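Long-range contacts in glucose dehydrogenase (Haloferax mediterranei, PDB 2B5W), which catalyses the NAD(P)+-dependent oxidation of D-glucose and several other aldose sugars, with a catalytic zinc ion and a preference for NADP+: residues A[31-36]-A[351-357]; A[163-167]-A[295-299]; A[189-193]-A[218-223]; A[23-29]-A[69-75]. The protein carries 1 engineered substitution. All coordinates share one frame; numbering follows the deposited sequence.

Overall arrangement
Starting from the N terminus, interaction 4 is the first to close a loop, joining 23-29 to 69-75 at the outer end of the catalytic domain. Strand 27-37 then continues into interaction 1, whose partner, 351-357, is the C terminus itself, so interactions 1 and 4 cross along the chain; they touch where Arg31 packs on Val70. The long loop of interaction 1 spans nearly all of the chain, including the parallel sheet of the nucleotide-binding domain. Within it, interaction 2 ties the end of helix 149-164 to strand 297-300, outermost in that sheet within this chain, and this span in turn contains interaction 3, a helix-helix contact meeting interaction 2 through Tyr163 and Leu192.

Interaction 1 of 4, residues A[31-36]-A[351-357]; sequences RTLRVG and AIEFSTV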
loop_
_atom_site.group_PDB
_atom_site.type_symbol
_atom_site.label_atom_id
_atom_site.label_comp_id
_atom_site.label_asym_id
_atom_site.label_seq_id
_atom_site.Cartn_x
_atom_site.Cartn_y
_atom_site.Cartn_z
ATOM N N ARG A 31 14.206 -37.190 1.774
ATOM C CA ARG A 31 14.121 -37.791 0.459
ATOM C C ARG A 31 13.082 -37.040 -0.346
ATOM O O ARG A 31 11.915 -36.989 0.035
ATOM C CB ARG A 31 13.744 -39.268 0.542
ATOM C CG ARG A 31 13.588 -39.924 -0.790
ATOM C CD ARG A 31 13.457 -41.463 -0.730
ATOM N NE ARG A 31 12.576 -42.009 0.319
ATOM C CZ ARG A 31 11.286 -42.227 0.198
ATOM N NH1 ARG A 31 10.635 -42.809 1.189
ATOM N NH2 ARG A 31 10.623 -41.878 -0.883
ATOM N N THR A 32 13.502 -36.507 -1.483
ATOM C CA THR A 32 12.599 -35.745 -2.350
ATOM C C THR A 32 11.522 -36.618 -2.965
ATOM O O THR A 32 11.811 -37.692 -3.502
ATOM C CB THR A 32 13.404 -35.066 -3.438
ATOM O OG1 THR A 32 14.425 -34.287 -2.799
ATOM C CG2 THR A 32 12.559 -34.125 -4.245
ATOM N N LEU A 33 10.270 -36.164 -2.871
ATOM C CA LEU A 33 9.137 -36.853 -3.509
ATOM C C LEU A 33 8.895 -36.178 -4.863
ATOM O O LEU A 33 9.132 -36.779 -5.896
ATOM C CB LEU A 33 7.879 -36.819 -2.629
ATOM C CG LEU A 33 8.033 -37.604 -1.339
ATOM C CD1 LEU A 33 6.936 -37.179 -0.383
ATOM C CD2 LEU A 33 7.952 -39.082 -1.579
ATOM N N ARG A 34 8.428 -34.921 -4.861
ATOM C CA ARG A 34 8.134 -34.159 -6.083
ATOM C C ARG A 34 8.586 -32.728 -5.949
ATOM O O ARG A 34 8.572 -32.172 -4.853
ATOM C CB ARG A 34 6.632 -34.176 -6.389
ATOM C CG ARG A 34 6.122 -35.545 -6.810
ATOM C CD ARG A 34 4.598 -35.624 -6.812
ATOM N NE ARG A 34 4.186 -36.886 -7.405
ATOM C CZ ARG A 34 3.012 -37.080 -7.936
ATOM N NH1 ARG A 34 2.080 -36.147 -7.862
ATOM N NH2 ARG A 34 2.747 -38.255 -8.535
ATOM N N VAL A 35 8.983 -32.116 -7.058
ATOM C CA VAL A 35 9.365 -30.711 -7.090
ATOM C C VAL A 35 8.668 -30.060 -8.261
ATOM O O VAL A 35 8.730 -30.543 -9.392
ATOM C CB VAL A 35 10.890 -30.511 -7.214
ATOM C CG1 VAL A 35 11.236 -29.049 -7.109
ATOM C CG2 VAL A 35 11.612 -31.324 -6.191
ATOM N N GLY A 36 7.930 -28.998 -7.999
ATOM C CA GLY A 36 7.246 -28.248 -9.011
ATOM C C GLY A 36 8.134 -27.333 -9.818
ATOM O O GLY A 36 9.260 -27.026 -9.441
ATOM N N ALA A 351 5.422 -30.908 -12.453
ATOM C CA ALA A 351 6.363 -31.288 -11.429
ATOM C C ALA A 351 7.167 -32.477 -11.914
ATOM O O ALA A 351 6.762 -33.162 -12.836
ATOM C CB ALA A 351 5.652 -31.662 -10.134
ATOM N N ILE A 352 8.292 -32.715 -11.246
ATOM C CA ILE A 352 9.123 -33.891 -11.429
ATOM C C ILE A 352 9.052 -34.751 -10.182
ATOM O O ILE A 352 9.242 -34.267 -9.077
ATOM C CB ILE A 352 10.577 -33.499 -11.691
ATOM C CG1 ILE A 352 10.645 -32.649 -12.975
ATOM C CG2 ILE A 352 11.456 -34.760 -11.820
ATOM C CD1 ILE A 352 11.941 -31.885 -13.160
ATOM N N GLU A 353 8.805 -36.035 -10.377
ATOM C CA GLU A 353 8.735 -37.006 -9.310
ATOM C C GLU A 353 10.069 -37.730 -9.189
ATOM O O GLU A 353 10.469 -38.452 -10.109
ATOM C CB GLU A 353 7.617 -38.010 -9.562
ATOM C CG GLU A 353 7.500 -39.061 -8.459
ATOM C CD GLU A 353 6.236 -39.837 -8.561
ATOM O OE1 GLU A 353 6.217 -40.826 -9.310
ATOM O OE2 GLU A 353 5.281 -39.477 -7.851
ATOM N N PHE A 354 10.705 -37.563 -8.056
ATOM C CA PHE A 354 11.950 -38.251 -7.699
ATOM C C PHE A 354 11.745 -39.606 -7.026
ATOM O O PHE A 354 12.555 -40.534 -7.184
ATOM C CB PHE A 354 12.819 -37.348 -6.824
ATOM C CG PHE A 354 13.455 -36.236 -7.591
ATOM C CD1 PHE A 354 12.724 -35.119 -7.949
ATOM C CD2 PHE A 354 14.775 -36.322 -7.988
ATOM C CE1 PHE A 354 13.305 -34.108 -8.704
ATOM C CE2 PHE A 354 15.347 -35.301 -8.751
ATOM C CZ PHE A 354 14.600 -34.221 -9.104
ATOM N N SER A 355 10.652 -39.720 -6.272
ATOM C CA SER A 355 10.339 -40.936 -5.544
ATOM C C SER A 355 8.905 -40.888 -5.058
ATOM O O SER A 355 8.276 -39.830 -5.063
ATOM C CB SER A 355 11.284 -41.099 -4.367
ATOM O OG SER A 355 10.957 -40.244 -3.264
ATOM N N THR A 356 8.394 -42.051 -4.681
ATOM C CA THR A 356 7.088 -42.178 -4.059
ATOM C C THR A 356 7.256 -42.443 -2.570
ATOM O O THR A 356 8.323 -42.827 -2.087
ATOM C CB THR A 356 6.286 -43.328 -4.704
ATOM O OG1 THR A 356 7.029 -44.527 -4.567
ATOM C CG2 THR A 356 6.147 -43.185 -6.220
ATOM N N VAL A 357 6.184 -42.238 -1.818
ATOM C CA VAL A 357 6.283 -42.367 -0.378
ATOM C C VAL A 357 6.590 -43.829 0.017
ATOM O O VAL A 357 6.052 -44.762 -0.579
ATOM C CB VAL A 357 5.010 -41.873 0.321
ATOM C CG1 VAL A 357 5.122 -42.136 1.815
ATOM C CG2 VAL A 357 4.792 -40.358 0.061
#
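Arg34 and Glu353 form the salt bridge of an antiparallel strand pair that fastens the C-terminal tail to the sheet of the GroES-like catalytic domain, where Gly36 lies close to the zinc ligand Glu64. From CB, 3.7 Å from Ile352 O, the Arg34 chain runs out extended: CG lies against CA and CB of Glu353, CD comes to 4.0 Å from Glu353 OE2, and the guanidinium presents its NE and NH2 edge to that single oxygen. NE and NH2 reach Glu353 OE2 at 2.8 and 2.9 Å, both from one face of the carboxylate, whose plane is turned 40° from the guanidinium. NH1 is held by Glu144 O.

Backbone bonds in both directions join Val35 and Ile352. Arg34 and Glu353, the next, non-hydrogen-bonded pair, end the strand pairing on that side; past it Leu33 O accepts from Phe354 N at 2.8 Å. Ser355 OG donates to Thr32 O at 2.7 Å and accepts from Arg31 NH2, which also reaches Thr356 O.

On its other edge strand 27-37 pairs with strand 64-71, where Leu33 and Arg34 opposite Val66 make a classic beta bulge, while Thr32 bonds Ser125 O through OG1 and packs on Phe128 of strand 127-131.

Interaction 2 of 4, residues A[163-167]-A[295-299]; sequences YASRS and NKALV
Arg166 lays its guanidinium over the methyl of Ala297 and presents an edge to the backbone of Asn295, one partner over a face and one at the edge, which together define this small buried contact. Ala297 CB sits over one face of the group, 3.5 Å from NH1, whereas Asn295 O lies near its plane, accepting from NH2 at 2.9 Å with an N-H...O angle of 148°. The side chain gets there by folding back: bends at chi2 and chi3 curl it beside its own turn. That curl lets NE bond Ser165 OG at 3.1 Å, the hydroxyl lying 25° out of the guanidinium plane.

Ser165 points its CB toward the strand and touches it with carbon and oxygen alike. Its OG is 3.7 Å from Ala297 CB, and its CB is 4.0 Å from Val299 CG2. The same hydroxyl bonds Ala162 O, a turn back in helix 149-164.

Strand 297-300 pairs with a strand of the second subunit, so that the sheet continues across the dimer interface, where Ser165 also packs on Ser165 of that subunit. Arg166 NH2 has a further acceptor in Asn266 O. Neutral oxygens, Asn295 O, Asn266 O and Ser165 OG, thus gather round a buried cation; the carbonyl dipoles, their oxygens turned to it, probably offset part of the cost of burial, while the bonds fix the guanidinium's rotation.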
loop_
_atom_site.group_PDB
_atom_site.type_symbol
_atom_site.label_atom_id
_atom_site.label_comp_id
_atom_site.label_asym_id
_atom_site.label_seq_id
_atom_site.Cartn_x
_atom_site.Cartn_y
_atom_site.Cartn_z
ATOM N N TYR A 163 -4.213 -7.250 2.603
ATOM C CA TYR A 163 -5.341 -7.108 3.493
ATOM C C TYR A 163 -4.960 -6.284 4.717
ATOM O O TYR A 163 -5.771 -5.482 5.226
ATOM C CB TYR A 163 -5.900 -8.465 3.894
ATOM C CG TYR A 163 -6.484 -9.293 2.763
ATOM C CD1 TYR A 163 -6.680 -8.764 1.489
ATOM C CD2 TYR A 163 -6.874 -10.613 2.988
ATOM C CE1 TYR A 163 -7.228 -9.550 0.481
ATOM C CE2 TYR A 163 -7.419 -11.378 1.999
ATOM C CZ TYR A 163 -7.598 -10.839 0.742
ATOM O OH TYR A 163 -8.160 -11.639 -0.262
ATOM N N ALA A 164 -3.715 -6.391 5.154
ATOM C CA ALA A 164 -3.266 -5.560 6.274
ATOM C C ALA A 164 -3.392 -4.082 5.930
ATOM O O ALA A 164 -3.742 -3.251 6.804
ATOM C CB ALA A 164 -1.824 -5.900 6.678
ATOM N N SER A 165 -3.094 -3.721 4.682
ATOM C CA SER A 165 -3.197 -2.330 4.261
ATOM C C SER A 165 -4.584 -1.747 4.376
ATOM O O SER A 165 -4.704 -0.513 4.361
ATOM C CB SER A 165 -2.685 -2.109 2.833
ATOM O OG SER A 165 -3.670 -2.489 1.869
ATOM N N ARG A 166 -5.617 -2.595 4.403
ATOM C CA ARG A 166 -7.021 -2.167 4.473
ATOM C C ARG A 166 -7.576 -2.301 5.904
ATOM O O ARG A 166 -8.755 -2.105 6.137
ATOM C CB ARG A 166 -7.887 -3.049 3.526
ATOM C CG ARG A 166 -7.451 -3.141 2.073
ATOM C CD ARG A 166 -7.494 -1.808 1.303
ATOM N NE ARG A 166 -6.382 -0.942 1.710
ATOM C CZ ARG A 166 -6.380 0.371 1.540
ATOM N NH1 ARG A 166 -5.367 1.105 2.014
ATOM N NH2 ARG A 166 -7.398 0.976 0.935
ATOM N N SER A 167 -6.731 -2.643 6.869
ATOM C CA SER A 167 -7.204 -3.015 8.214
ATOM C C SER A 167 -7.568 -1.850 9.120
ATOM O O SER A 167 -8.114 -2.090 10.211
ATOM C CB SER A 167 -6.194 -3.934 8.917
ATOM O OG SER A 167 -4.943 -3.308 9.184
ATOM N N ASN A 295 -8.390 6.688 -1.647
ATOM C CA ASN A 295 -7.837 5.911 -0.550
ATOM C C ASN A 295 -7.413 4.513 -0.992
ATOM O O ASN A 295 -7.790 3.523 -0.340
ATOM C CB ASN A 295 -8.873 5.737 0.589
ATOM C CG ASN A 295 -9.364 7.054 1.221
ATOM O OD1 ASN A 295 -10.532 7.512 0.975
ATOM N ND2 ASN A 295 -8.549 7.622 2.065
ATOM N N LYS A 296 -6.627 4.425 -2.046
ATOM C CA LYS A 296 -6.188 3.142 -2.586
ATOM C C LYS A 296 -4.779 2.781 -2.133
ATOM O O LYS A 296 -3.990 3.646 -1.724
ATOM C CB LYS A 296 -6.255 3.162 -4.107
ATOM C CG LYS A 296 -7.651 3.185 -4.659
ATOM C CD LYS A 296 -7.715 3.482 -6.170
ATOM C CE LYS A 296 -9.136 3.412 -6.638
ATOM N NZ LYS A 296 -9.227 3.585 -8.123
ATOM N N ALA A 297 -4.439 1.498 -2.245
ATOM C CA ALA A 297 -3.110 1.008 -1.905
ATOM C C ALA A 297 -2.545 0.082 -2.953
ATOM O O ALA A 297 -3.292 -0.613 -3.656
ATOM C CB ALA A 297 -3.134 0.286 -0.539
ATOM N N LEU A 298 -1.223 0.113 -3.088
ATOM C CA LEU A 298 -0.465 -0.889 -3.814
ATOM C C LEU A 298 0.550 -1.476 -2.853
ATOM O O LEU A 298 1.260 -0.765 -2.176
ATOM C CB LEU A 298 0.297 -0.285 -4.991
ATOM C CG LEU A 298 -0.555 0.229 -6.136
ATOM C CD1 LEU A 298 0.344 0.906 -7.196
ATOM C CD2 LEU A 298 -1.333 -0.921 -6.777
ATOM N N VAL A 299 0.601 -2.807 -2.808
ATOM C CA VAL A 299 1.484 -3.525 -1.938
ATOM C C VAL A 299 2.238 -4.593 -2.739
ATOM O O VAL A 299 1.625 -5.501 -3.324
ATOM C CB VAL A 299 0.711 -4.174 -0.765
ATOM C CG1 VAL A 299 1.650 -4.877 0.184
ATOM C CG2 VAL A 299 -0.102 -3.158 0.022
#

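Interaction 3 of 4, residues A[189-193]-A[218-223]; sequences LAMLK and IEELDA
Lys193 NZ donates to Leu221 O at 2.8 Å, the one hydrogen bond between these two segments and a compact example of a lysine reaching the backbone carbonyl just past the end of a neighbouring helix, here 213-220. The ammonium approaches from above the carbonyl plane, 48° out of it, with a C=O...N angle of 131°. The lysine chain is extended as far as CE and bends only at its last torsion (chi4 79°), which turns NZ onto the oxygen after the methylenes have passed Leu221; on the way CD lies 3.9 Å from Leu221 CD2. Leu221 itself comes just before the Schellman motif's positive-phi residue, Asp222, whose N bonds Glu219 O. The Asp222 carboxylate stands 5.0 Å from Lys193 NZ, measured to OD2, too far for a salt bridge, though its charge would probably still favour the ammonium there.

The rest of the contact is mainly apolar. Leu189 and Leu221 run antiparallel alongside one another, bringing Leu189 CD2 within 3.8 Å of Leu221 CD1. The same CD2 methyl meets CG1 of Ile218, a side chain lying roughly perpendicular to Leu189, and Ala223 CB at 4.0 Å. Leu221 CD1 also rests against Ala190, 4.2 Å from its CB.

Both helices belong to the Rossmann-type domain that binds NADP. Leu189 and Ile218 press on Cys204 of strand 201-206, Lys193 and Ala223 on Leu202 of that strand, and Phe323 of helix 321-327 covers Ala190 and Leu221.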
loop_
_atom_site.group_PDB
_atom_site.type_symbol
_atom_site.label_atom_id
_atom_site.label_comp_id
_atom_site.label_asym_id
_atom_site.label_seq_id
_atom_site.Cartn_x
_atom_site.Cartn_y
_atom_site.Cartn_z
ATOM N N LEU A 189 -6.606 -17.405 -8.246
ATOM C CA LEU A 189 -8.021 -17.236 -8.541
ATOM C C LEU A 189 -8.890 -18.239 -7.743
ATOM O O LEU A 189 -9.921 -17.864 -7.196
ATOM C CB LEU A 189 -8.219 -17.365 -10.050
ATOM C CG LEU A 189 -9.624 -17.129 -10.591
ATOM C CD1 LEU A 189 -10.054 -15.717 -10.402
ATOM C CD2 LEU A 189 -9.663 -17.567 -12.071
ATOM N N ALA A 190 -8.490 -19.517 -7.693
ATOM C CA ALA A 190 -9.188 -20.514 -6.912
ATOM C C ALA A 190 -9.114 -20.209 -5.429
ATOM O O ALA A 190 -10.099 -20.381 -4.694
ATOM C CB ALA A 190 -8.635 -21.908 -7.173
ATOM N N MET A 191 -7.961 -19.730 -4.971
ATOM C CA MET A 191 -7.867 -19.295 -3.584
ATOM C C MET A 191 -8.839 -18.139 -3.248
ATOM O O MET A 191 -9.451 -18.116 -2.204
ATOM C CB MET A 191 -6.442 -18.884 -3.212
ATOM C CG MET A 191 -5.446 -20.024 -3.333
ATOM S SD MET A 191 -3.737 -19.503 -3.097
ATOM C CE MET A 191 -3.828 -18.818 -1.416
ATOM N N LEU A 192 -8.964 -17.172 -4.134
ATOM C CA LEU A 192 -9.857 -16.050 -3.921
ATOM C C LEU A 192 -11.309 -16.519 -3.897
ATOM O O LEU A 192 -12.109 -16.000 -3.144
ATOM C CB LEU A 192 -9.640 -14.932 -4.962
ATOM C CG LEU A 192 -8.291 -14.235 -4.821
ATOM C CD1 LEU A 192 -7.974 -13.391 -6.042
ATOM C CD2 LEU A 192 -8.229 -13.351 -3.556
ATOM N N LYS A 193 -11.637 -17.544 -4.674
ATOM C CA LYS A 193 -12.996 -18.038 -4.671
ATOM C C LYS A 193 -13.401 -18.528 -3.292
ATOM O O LYS A 193 -14.575 -18.431 -2.903
ATOM C CB LYS A 193 -13.119 -19.170 -5.693
ATOM C CG LYS A 193 -14.523 -19.689 -5.874
ATOM C CD LYS A 193 -14.563 -20.678 -7.008
ATOM C CE LYS A 193 -15.943 -21.310 -7.193
ATOM N NZ LYS A 193 -16.815 -20.369 -7.896
ATOM N N ILE A 218 -10.495 -20.835 -15.735
ATOM C CA ILE A 218 -11.105 -19.586 -15.298
ATOM C C ILE A 218 -12.625 -19.677 -15.324
ATOM O O ILE A 218 -13.280 -19.355 -14.379
ATOM C CB ILE A 218 -10.639 -18.436 -16.198
ATOM C CG1 ILE A 218 -9.169 -18.126 -15.964
ATOM C CG2 ILE A 218 -11.473 -17.169 -15.952
ATOM C CD1 ILE A 218 -8.499 -17.361 -17.083
ATOM N N GLU A 219 -13.179 -20.144 -16.435
ATOM C CA GLU A 219 -14.628 -20.202 -16.581
ATOM C C GLU A 219 -15.292 -21.268 -15.704
ATOM O O GLU A 219 -16.404 -21.081 -15.225
ATOM C CB GLU A 219 -14.976 -20.335 -18.079
ATOM C CG GLU A 219 -14.600 -19.053 -18.798
ATOM C CD GLU A 219 -15.056 -18.981 -20.263
ATOM O OE1 GLU A 219 -15.108 -20.035 -20.910
ATOM O OE2 GLU A 219 -15.304 -17.860 -20.764
ATOM N N GLU A 220 -14.607 -22.389 -15.512
ATOM C CA GLU A 220 -15.102 -23.475 -14.676
ATOM C C GLU A 220 -15.143 -23.071 -13.201
ATOM O O GLU A 220 -16.024 -23.499 -12.455
ATOM C CB GLU A 220 -14.323 -24.751 -14.928
ATOM C CG GLU A 220 -14.955 -25.988 -14.321
ATOM C CD GLU A 220 -16.213 -26.430 -15.056
ATOM O OE1 GLU A 220 -16.382 -26.088 -16.247
ATOM O OE2 GLU A 220 -17.033 -27.115 -14.418
ATOM N N LEU A 221 -14.272 -22.138 -12.820
ATOM C CA LEU A 221 -14.350 -21.501 -11.496
ATOM C C LEU A 221 -15.453 -20.451 -11.366
ATOM O O LEU A 221 -15.568 -19.789 -10.329
ATOM C CB LEU A 221 -13.011 -20.839 -11.148
ATOM C CG LEU A 221 -11.877 -21.815 -10.818
ATOM C CD1 LEU A 221 -10.512 -21.110 -10.845
ATOM C CD2 LEU A 221 -12.133 -22.415 -9.452
ATOM N N ASP A 222 -16.269 -20.302 -12.402
ATOM C CA ASP A 222 -17.305 -19.245 -12.478
ATOM C C ASP A 222 -16.729 -17.824 -12.504
ATOM O O ASP A 222 -17.427 -16.861 -12.191
ATOM C CB ASP A 222 -18.296 -19.352 -11.326
ATOM C CG ASP A 222 -19.617 -18.709 -11.624
ATOM O OD1 ASP A 222 -20.085 -18.817 -12.776
ATOM O OD2 ASP A 222 -20.252 -18.070 -10.764
ATOM N N ALA A 223 -15.484 -17.685 -12.939
ATOM C CA ALA A 223 -14.889 -16.368 -13.124
ATOM C C ALA A 223 -15.000 -15.927 -14.577
ATOM O O ALA A 223 -15.205 -16.734 -15.487
ATOM C CB ALA A 223 -13.411 -16.374 -12.647
#

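Interaction 4 of 4, residues A[23-29]-A[69-75]; sequences PESGEAL and VVDPNDT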
loop_
_atom_site.group_PDB
_atom_site.type_symbol
_atom_site.label_atom_id
_atom_site.label_comp_id
_atom_site.label_asym_id
_atom_site.label_seq_id
_atom_site.Cartn_x
_atom_site.Cartn_y
_atom_site.Cartn_z
ATOM N N PRO A 23 23.231 -34.111 6.954
ATOM C CA PRO A 23 22.641 -33.062 7.782
ATOM C C PRO A 23 23.589 -32.575 8.867
ATOM O O PRO A 23 24.236 -33.392 9.523
ATOM C CB PRO A 23 21.433 -33.740 8.421
ATOM C CG PRO A 23 21.710 -35.167 8.358
ATOM C CD PRO A 23 22.616 -35.419 7.179
ATOM N N GLU A 24 23.703 -31.262 8.979
ATOM C CA GLU A 24 24.380 -30.597 10.089
ATOM C C GLU A 24 23.460 -30.491 11.289
ATOM O O GLU A 24 22.282 -30.811 11.216
ATOM C CB GLU A 24 24.865 -29.211 9.661
ATOM C CG GLU A 24 25.802 -29.263 8.465
ATOM C CD GLU A 24 26.721 -28.063 8.360
ATOM O OE1 GLU A 24 26.218 -26.928 8.447
ATOM O OE2 GLU A 24 27.941 -28.260 8.179
ATOM N N SER A 25 23.984 -30.061 12.425
ATOM C CA SER A 25 23.137 -29.917 13.603
ATOM C C SER A 25 21.940 -29.037 13.312
ATOM O O SER A 25 22.083 -27.976 12.692
ATOM C CB SER A 25 23.912 -29.275 14.758
ATOM O OG SER A 25 23.118 -29.195 15.940
ATOM N N GLY A 26 20.781 -29.454 13.808
ATOM C CA GLY A 26 19.550 -28.709 13.621
ATOM C C GLY A 26 18.882 -28.983 12.281
ATOM O O GLY A 26 17.820 -28.425 12.041
ATOM N N GLU A 27 19.504 -29.806 11.447
ATOM C CA GLU A 27 18.979 -30.161 10.117
ATOM C C GLU A 27 18.494 -31.619 10.060
ATOM O O GLU A 27 19.068 -32.530 10.666
ATOM C CB GLU A 27 20.058 -29.992 9.034
ATOM C CG GLU A 27 20.675 -28.606 8.923
ATOM C CD GLU A 27 21.619 -28.460 7.738
ATOM O OE1 GLU A 27 22.246 -29.464 7.310
ATOM O OE2 GLU A 27 21.695 -27.319 7.219
ATOM N N ALA A 28 17.491 -31.875 9.212
ATOM C CA ALA A 28 17.112 -33.218 8.833
ATOM C C ALA A 28 17.483 -33.525 7.380
ATOM O O ALA A 28 17.631 -32.636 6.549
ATOM C CB ALA A 28 15.624 -33.406 8.988
ATOM N N LEU A 29 17.659 -34.801 7.109
ATOM C CA LEU A 29 17.793 -35.331 5.745
ATOM C C LEU A 29 16.431 -35.768 5.224
ATOM O O LEU A 29 15.704 -36.514 5.870
ATOM C CB LEU A 29 18.762 -36.512 5.686
ATOM C CG LEU A 29 19.012 -37.114 4.322
ATOM C CD1 LEU A 29 19.786 -36.148 3.456
ATOM C CD2 LEU A 29 19.751 -38.449 4.435
ATOM N N VAL A 69 10.955 -37.147 5.509
ATOM C CA VAL A 69 12.115 -37.117 6.387
ATOM C C VAL A 69 12.604 -38.549 6.506
ATOM O O VAL A 69 11.828 -39.462 6.826
ATOM C CB VAL A 69 11.766 -36.570 7.795
ATOM C CG1 VAL A 69 12.977 -36.760 8.764
ATOM C CG2 VAL A 69 11.368 -35.117 7.720
ATOM N N VAL A 70 13.884 -38.754 6.194
ATOM C CA VAL A 70 14.492 -40.079 6.253
ATOM C C VAL A 70 15.500 -40.165 7.413
ATOM O O VAL A 70 15.735 -41.251 7.934
ATOM C CB VAL A 70 15.109 -40.555 4.917
ATOM C CG1 VAL A 70 14.018 -40.742 3.859
ATOM C CG2 VAL A 70 16.184 -39.599 4.420
ATOM N N ASP A 71 16.063 -39.029 7.831
ATOM C CA ASP A 71 16.914 -38.961 9.027
ATOM C C ASP A 71 16.617 -37.666 9.778
ATOM O O ASP A 71 17.045 -36.588 9.369
ATOM C CB ASP A 71 18.397 -39.035 8.664
ATOM C CG ASP A 71 19.319 -38.992 9.892
ATOM O OD1 ASP A 71 18.824 -39.005 11.040
ATOM O OD2 ASP A 71 20.565 -38.940 9.781
ATOM N N PRO A 72 15.876 -37.741 10.890
ATOM C CA PRO A 72 15.588 -36.541 11.689
ATOM C C PRO A 72 16.775 -35.957 12.467
ATOM O O PRO A 72 16.657 -34.848 12.968
ATOM C CB PRO A 72 14.481 -37.007 12.647
ATOM C CG PRO A 72 14.605 -38.416 12.715
ATOM C CD PRO A 72 15.200 -38.935 11.417
ATOM N N ASN A 73 17.876 -36.698 12.521
ATOM C CA ASN A 73 19.134 -36.220 13.078
ATOM C C ASN A 73 18.839 -35.718 14.497
ATOM O O ASN A 73 18.183 -36.441 15.270
ATOM C CB ASN A 73 19.740 -35.149 12.148
ATOM C CG ASN A 73 21.207 -34.849 12.456
ATOM O OD1 ASN A 73 21.966 -35.742 12.864
ATOM N ND2 ASN A 73 21.614 -33.579 12.266
ATOM N N ASP A 74 19.259 -34.518 14.875
ATOM C CA ASP A 74 18.986 -34.031 16.232
ATOM C C ASP A 74 17.782 -33.081 16.322
ATOM O O ASP A 74 17.633 -32.307 17.271
ATOM C CB ASP A 74 20.252 -33.445 16.883
ATOM C CG ASP A 74 20.839 -32.260 16.133
ATOM O OD1 ASP A 74 20.324 -31.878 15.042
ATOM O OD2 ASP A 74 21.846 -31.648 16.581
ATOM N N THR A 75 16.875 -33.190 15.349
ATOM C CA THR A 75 15.680 -32.371 15.317
ATOM C C THR A 75 14.516 -33.064 16.022
ATOM O O THR A 75 14.593 -34.247 16.348
ATOM C CB THR A 75 15.253 -32.063 13.863
ATOM O OG1 THR A 75 14.721 -33.236 13.237
ATOM C CG2 THR A 75 16.472 -31.630 13.010
#
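Leu29 and Asp71 form an antiparallel hydrogen-bonded pair with a classic beta bulge, in which Val70 and Asp71 both face Leu29. Leu29 has the largest buried surface of the contact. Its carbonyl oxygen takes two donors, Val70 N at 2.9 Å and Asp71 N at 3.2 Å, and its own N returns a bond to Asp71 O. The side chain stands with CG anti to the backbone N (chi1 -178°), which carries CD2 to 3.7 Å from Val70 CG2, the two chains crossing at a slant.

Asn73, next in buried area, points toward the facing segment. Its ND2 donates to Glu27 O at 3.2 Å, with that carbonyl near the amide plane and the N-H in the plane of the carbonyl. Pro23 also packs against the amide, its CB 3.9 Å from Asn73 ND2. Ala28, nearly as well covered, sets its CB against Asp71 O.

The type II turn 24-27 and the type II' turn 72-75 are joined through one carboxylate at the surface of the GroES-like domain. Asp74 uses the syn lone pairs of both oxygens: OD2 receives Ser25 OG, and OD1 receives Gly26 N at 2.8 Å with an N-H...O angle of 166°.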